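UPF0130 protein PH1069 (Pyrococcus horikoshii, PDB 2IT2) is probably an S-adenosyl-L-methionine-dependent tRNA methyltransferase that adds the N-4 methyl group during the biosynthesis of wyosine derivatives at position 37 of tRNA(Phe). Local coordinates at residues I36-K41 with K189-K194; F130-I135 with E146-E151. All blocks are in the same frame, centred on the assembly; numbering follows the deposited sequence.

Interaction 1 (I36-K41 with K189-K194)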
loop_
_atom_site.group_PDB
_atom_site.type_symbol
_atom_site.label_atom_id
_atom_site.label_comp_id
_atom_site.label_asym_id
_atom_site.label_seq_id
_atom_site.Cartn_x
_atom_site.Cartn_y
_atom_site.Cartn_z
ATOM N N ILE B 36 13.857 17.443 2.538
ATOM C CA ILE B 36 15.215 17.493 3.050
ATOM C C ILE B 36 15.216 17.836 4.543
ATOM O O ILE B 36 15.926 17.208 5.324
ATOM C CB ILE B 36 16.063 18.493 2.242
ATOM C CG1 ILE B 36 16.304 17.910 0.849
ATOM C CG2 ILE B 36 17.397 18.767 2.930
ATOM C CD1 ILE B 36 17.119 18.807 -0.052
ATOM N N PRO B 37 14.419 18.833 4.964
ATOM C CA PRO B 37 14.405 19.169 6.394
ATOM C C PRO B 37 13.992 17.982 7.271
ATOM O O PRO B 37 14.571 17.757 8.329
ATOM C CB PRO B 37 13.397 20.306 6.466
ATOM C CG PRO B 37 13.581 20.984 5.137
ATOM C CD PRO B 37 13.656 19.826 4.185
ATOM N N LEU B 38 12.988 17.234 6.818
ATOM C CA LEU B 38 12.489 16.069 7.548
ATOM C C LEU B 38 13.556 14.988 7.642
ATOM O O LEU B 38 13.740 14.388 8.696
ATOM C CB LEU B 38 11.235 15.506 6.864
ATOM C CG LEU B 38 10.664 14.179 7.373
ATOM C CD1 LEU B 38 10.277 14.284 8.846
ATOM C CD2 LEU B 38 9.461 13.817 6.521
ATOM N N LEU B 39 14.265 14.740 6.542
ATOM C CA LEU B 39 15.305 13.716 6.564
ATOM C C LEU B 39 16.421 14.117 7.518
ATOM O O LEU B 39 16.930 13.284 8.266
ATOM C CB LEU B 39 15.899 13.483 5.171
ATOM C CG LEU B 39 14.915 12.984 4.114
ATOM C CD1 LEU B 39 15.652 12.863 2.799
ATOM C CD2 LEU B 39 14.319 11.656 4.512
ATOM N N LYS B 40 16.810 15.386 7.500
ATOM C CA LYS B 40 17.867 15.807 8.407
ATOM C C LYS B 40 17.406 15.679 9.847
ATOM O O LYS B 40 18.194 15.313 10.714
ATOM C CB LYS B 40 18.298 17.239 8.125
ATOM C CG LYS B 40 18.945 17.389 6.771
ATOM C CD LYS B 40 19.329 18.831 6.527
ATOM C CE LYS B 40 20.007 19.022 5.176
ATOM N NZ LYS B 40 20.331 20.459 4.936
ATOM N N LYS B 41 16.130 15.968 10.102
ATOM C CA LYS B 41 15.591 15.867 11.454
ATOM C C LYS B 41 15.573 14.416 11.952
ATOM O O LYS B 41 15.925 14.145 13.099
ATOM C CB LYS B 41 14.169 16.440 11.519
ATOM C CG LYS B 41 13.744 16.881 12.921
ATOM C CD LYS B 41 14.588 18.053 13.395
ATOM C CE LYS B 41 14.157 18.553 14.760
ATOM N NZ LYS B 41 14.278 17.492 15.790
ATOM N N LYS B 189 5.046 17.849 6.796
ATOM C CA LYS B 189 5.411 18.935 7.699
ATOM C C LYS B 189 4.949 18.604 9.119
ATOM O O LYS B 189 5.657 18.899 10.086
ATOM C CB LYS B 189 4.795 20.255 7.236
ATOM C CG LYS B 189 5.417 20.800 5.969
ATOM C CD LYS B 189 4.851 22.160 5.636
ATOM C CE LYS B 189 5.533 22.741 4.420
ATOM N NZ LYS B 189 5.266 21.934 3.200
ATOM N N ARG B 190 3.776 17.990 9.251
ATOM C CA ARG B 190 3.273 17.613 10.576
ATOM C C ARG B 190 4.232 16.615 11.237
ATOM O O ARG B 190 4.581 16.754 12.414
ATOM C CB ARG B 190 1.878 16.996 10.470
ATOM C CG ARG B 190 0.759 18.008 10.317
ATOM C CD ARG B 190 -0.545 17.312 9.962
ATOM N NE ARG B 190 -0.911 16.249 10.896
ATOM C CZ ARG B 190 -1.907 15.390 10.686
ATOM N NH1 ARG B 190 -2.623 15.471 9.574
ATOM N NH2 ARG B 190 -2.191 14.455 11.582
ATOM N N LEU B 191 4.651 15.603 10.484
ATOM C CA LEU B 191 5.575 14.595 10.990
ATOM C C LEU B 191 6.898 15.225 11.440
ATOM O O LEU B 191 7.440 14.876 12.498
ATOM C CB LEU B 191 5.848 13.548 9.899
ATOM C CG LEU B 191 6.823 12.411 10.250
ATOM C CD1 LEU B 191 6.330 11.664 11.491
ATOM C CD2 LEU B 191 6.955 11.456 9.067
ATOM N N GLU B 192 7.418 16.150 10.629
ATOM C CA GLU B 192 8.679 16.822 10.938
ATOM C C GLU B 192 8.581 17.547 12.265
ATOM O O GLU B 192 9.520 17.531 13.056
ATOM C CB GLU B 192 9.048 17.835 9.850
ATOM C CG GLU B 192 10.432 18.471 10.034
ATOM C CD GLU B 192 10.760 19.470 8.935
ATOM O OE1 GLU B 192 10.529 19.144 7.753
ATOM O OE2 GLU B 192 11.253 20.577 9.245
ATOM N N SER B 193 7.445 18.187 12.504
ATOM C CA SER B 193 7.248 18.919 13.749
ATOM C C SER B 193 7.079 18.014 14.978
ATOM O O SER B 193 7.372 18.434 16.101
ATOM C CB SER B 193 6.025 19.833 13.629
ATOM O OG SER B 193 4.818 19.087 13.687
ATOM N N LYS B 194 6.618 16.780 14.779
ATOM C CA LYS B 194 6.377 15.871 15.903
ATOM C C LYS B 194 7.455 14.845 16.227
ATOM O O LYS B 194 7.459 14.284 17.323
ATOM C CB LYS B 194 5.047 15.137 15.699
ATOM C CG LYS B 194 3.831 16.056 15.623
ATOM C CD LYS B 194 3.738 16.937 16.864
ATOM C CE LYS B 194 2.524 17.848 16.819
ATOM N NZ LYS B 194 2.501 18.796 17.966
#
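Pro37 meets Glu192 where the short helix 36-43 begins, and the pair illustrates how two helices can pack side by side without a hydrogen bond between them. CB of Pro37 lies 3.4 Å from OE1 of Glu192 and nearly as close to OE2, a contact of the proline ring with the carboxylate. Glu192 reaches this place with CG anti to its backbone N (chi1 -174°) and the chain extended beyond. Its OE1 also comes within 3.3 Å of the backbone N of Leu38, but at an angle too poor for a hydrogen bond; a negative charge beside the first turn of a helix is nevertheless likely to be electrostatically favourable. Leu38, the next residue, carries the apolar half of the contact. Its CD1 sits 3.7 Å from CA of Glu192, against the backbone of the longer helix. The same methyl is 4.2 Å from CG of Leu191, and both leucines also pack on Leu108 of strand 98-112, which lies beneath them. One turn further on, CG of Lys41 passes 4.3 Å from the carbonyl O of Glu192. The rest of that chain leads away, and its NZ makes a weak hydrogen bond to Asn196, just past the end of helix 167-194. The axes of the two segments approach to 9.5 Å and run nearly parallel, 28° apart. These are two helices packed on one side of an antiparallel sheet, as in an alpha+beta fold: leucines face the strand below, while the aliphatic parts of Glu192 and Lys41 lie along the more exposed side.

Interaction 2 (F130-I135 with E146-E151)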
loop_
_atom_site.group_PDB
_atom_site.type_symbol
_atom_site.label_atom_id
_atom_site.label_comp_id
_atom_site.label_asym_id
_atom_site.label_seq_id
_atom_site.Cartn_x
_atom_site.Cartn_y
_atom_site.Cartn_z
ATOM N N PHE B 130 -0.079 8.996 8.314
ATOM C CA PHE B 130 0.518 7.992 7.439
ATOM C C PHE B 130 0.045 6.625 7.934
ATOM O O PHE B 130 0.770 5.885 8.592
ATOM C CB PHE B 130 2.053 8.119 7.460
ATOM C CG PHE B 130 2.572 9.422 6.874
ATOM C CD1 PHE B 130 2.740 9.569 5.498
ATOM C CD2 PHE B 130 2.905 10.488 7.700
ATOM C CE1 PHE B 130 3.242 10.771 4.956
ATOM C CE2 PHE B 130 3.402 11.682 7.175
ATOM C CZ PHE B 130 3.573 11.825 5.801
ATOM N N LYS B 131 -1.195 6.295 7.596
ATOM C CA LYS B 131 -1.794 5.048 8.047
ATOM C C LYS B 131 -1.108 3.780 7.571
ATOM O O LYS B 131 -1.169 2.744 8.246
ATOM C CB LYS B 131 -3.274 5.026 7.664
ATOM C CG LYS B 131 -4.132 5.906 8.552
ATOM C CD LYS B 131 -4.151 5.359 9.973
ATOM C CE LYS B 131 -5.035 6.186 10.898
ATOM N NZ LYS B 131 -5.081 5.628 12.285
ATOM N N TYR B 132 -0.445 3.842 6.423
ATOM C CA TYR B 132 0.233 2.659 5.911
ATOM C C TYR B 132 1.675 2.530 6.397
ATOM O O TYR B 132 2.553 2.086 5.661
ATOM C CB TYR B 132 0.185 2.624 4.377
ATOM C CG TYR B 132 -1.184 2.322 3.801
ATOM C CD1 TYR B 132 -2.062 1.451 4.450
ATOM C CD2 TYR B 132 -1.580 2.862 2.575
ATOM C CE1 TYR B 132 -3.301 1.125 3.891
ATOM C CE2 TYR B 132 -2.812 2.540 2.007
ATOM C CZ TYR B 132 -3.666 1.671 2.668
ATOM O OH TYR B 132 -4.874 1.336 2.101
ATOM N N SER B 133 1.924 2.910 7.644
ATOM C CA SER B 133 3.267 2.802 8.186
ATOM C C SER B 133 3.410 1.479 8.930
ATOM O O SER B 133 2.465 1.022 9.591
ATOM C CB SER B 133 3.557 3.986 9.110
ATOM O OG SER B 133 3.479 5.215 8.388
ATOM N N ASN B 134 4.588 0.869 8.843
ATOM C CA ASN B 134 4.792 -0.424 9.494
ATOM C C ASN B 134 6.258 -0.839 9.490
ATOM O O ASN B 134 7.120 -0.054 9.125
ATOM C CB ASN B 134 3.959 -1.478 8.758
ATOM C CG ASN B 134 4.123 -1.396 7.248
ATOM O OD1 ASN B 134 5.237 -1.453 6.725
ATOM N ND2 ASN B 134 3.003 -1.256 6.538
ATOM N N ILE B 135 6.549 -2.061 9.932
ATOM C CA ILE B 135 7.921 -2.541 9.899
ATOM C C ILE B 135 8.007 -3.379 8.634
ATOM O O ILE B 135 7.417 -4.452 8.550
ATOM C CB ILE B 135 8.254 -3.390 11.126
ATOM C CG1 ILE B 135 8.261 -2.482 12.364
ATOM C CG2 ILE B 135 9.581 -4.108 10.904
ATOM C CD1 ILE B 135 8.359 -3.220 13.683
ATOM N N GLU B 146 8.720 1.600 7.288
ATOM C CA GLU B 146 8.253 2.291 6.076
ATOM C C GLU B 146 7.099 3.181 6.497
ATOM O O GLU B 146 6.202 2.736 7.216
ATOM C CB GLU B 146 7.760 1.296 5.021
ATOM C CG GLU B 146 7.271 1.929 3.724
ATOM C CD GLU B 146 7.000 0.884 2.668
ATOM O OE1 GLU B 146 6.024 0.119 2.825
ATOM O OE2 GLU B 146 7.768 0.813 1.685
ATOM N N ILE B 147 7.138 4.441 6.063
ATOM C CA ILE B 147 6.101 5.433 6.361
ATOM C C ILE B 147 5.427 5.767 5.030
ATOM O O ILE B 147 6.093 6.148 4.064
ATOM C CB ILE B 147 6.734 6.698 6.979
ATOM C CG1 ILE B 147 7.404 6.331 8.307
ATOM C CG2 ILE B 147 5.687 7.798 7.158
ATOM C CD1 ILE B 147 8.148 7.475 8.956
ATOM N N ARG B 148 4.108 5.618 4.977
ATOM C CA ARG B 148 3.369 5.848 3.741
ATOM C C ARG B 148 1.919 6.196 4.050
ATOM O O ARG B 148 1.378 5.757 5.066
ATOM C CB ARG B 148 3.450 4.574 2.893
ATOM C CG ARG B 148 2.915 4.682 1.482
ATOM C CD ARG B 148 3.300 3.443 0.680
ATOM N NE ARG B 148 2.642 2.236 1.169
ATOM C CZ ARG B 148 1.385 1.893 0.900
ATOM N NH1 ARG B 148 0.618 2.661 0.134
ATOM N NH2 ARG B 148 0.891 0.773 1.409
ATOM N N SER B 149 1.297 6.977 3.166
ATOM C CA SER B 149 -0.095 7.402 3.320
ATOM C C SER B 149 -0.997 6.574 2.403
ATOM O O SER B 149 -0.515 5.888 1.498
ATOM C CB SER B 149 -0.230 8.897 2.988
ATOM O OG SER B 149 -1.440 9.440 3.501
ATOM N N THR B 150 -2.305 6.654 2.636
ATOM C CA THR B 150 -3.287 5.890 1.864
ATOM C C THR B 150 -3.786 6.523 0.571
ATOM O O THR B 150 -4.286 5.815 -0.305
ATOM C CB THR B 150 -4.527 5.589 2.709
ATOM O OG1 THR B 150 -5.214 6.817 2.992
ATOM C CG2 THR B 150 -4.126 4.907 4.007
ATOM N N GLU B 151 -3.676 7.843 0.457
ATOM C CA GLU B 151 -4.149 8.557 -0.729
ATOM C C GLU B 151 -3.441 8.165 -2.015
ATOM O O GLU B 151 -2.222 7.998 -2.044
ATOM C CB GLU B 151 -4.011 10.070 -0.527
ATOM C CG GLU B 151 -5.011 10.662 0.455
ATOM C CD GLU B 151 -5.106 9.867 1.745
ATOM O OE1 GLU B 151 -4.073 9.714 2.430
ATOM O OE2 GLU B 151 -6.215 9.389 2.073
HETATM O O HOH W 1 -3.110 7.503 5.343
HETATM O O HOH W 2 6.228 -1.997 4.448
#
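Tyr132 and Thr150 make a CH-pi contact, with CG2 of Thr150 over one face of the ring, 3.5 Å from its centroid. At the same ring, CD2 lies 3.3 Å from NH1 of Arg148, whose chain, bent at chi3 (67°), leads its guanidinium back to the ring, the planes 26° apart. A second CH-pi contact puts CG2 of Ile147 over a face of Phe130, 3.9 Å from the ring centroid. An alanine in place of Tyr132 would probably leave Thr150 CG2 without its aromatic face and Arg148 of the second subunit without its cation-pi partner. Among the hydrogen bonds, the paired ones between Asn134 and Glu146 define an antiparallel, hydrogen-bonded pair, the N of Glu146 lying 2.9 Å from the O of Asn134. Just before Asn134 comes the type I turn Phe130 to Ser133: the N of Tyr132 bonds weakly to the O of Arg148, and OG of Ser133 donates to the O of Phe130 at 2.8 Å. A water joins the N of Lys131 to the N of Thr150. The hairpin 134-148 is flanked by helix 115-127, which meets Ser133 and Ile135, by helix 167-194 against Phe130, and by strand 98-112, which pairs with Ile147.

Overall arrangement
Both contacts converge on helix 167-194, yet they show how chemistry follows place in the fold. Interaction 2 is largely buried and joins neighbouring strand ends through backbone hydrogen bonds, aromatic faces and a turn, and its Tyr132 and Arg148 also meet the second subunit. Interaction 1 is only partly buried: it brings together helices distant in sequence by side-chain packing, has no hydrogen bond across it, and no other chain of the assembly touches it. Their centres lie about 16 Å apart. Leu191 links them directly, since its CD2 is 4.0 Å from CE2 of Phe130 and also packs near Ile147. Strand 98-112 underlies both, offering Leu108 to Leu38, Leu191 and Ile147.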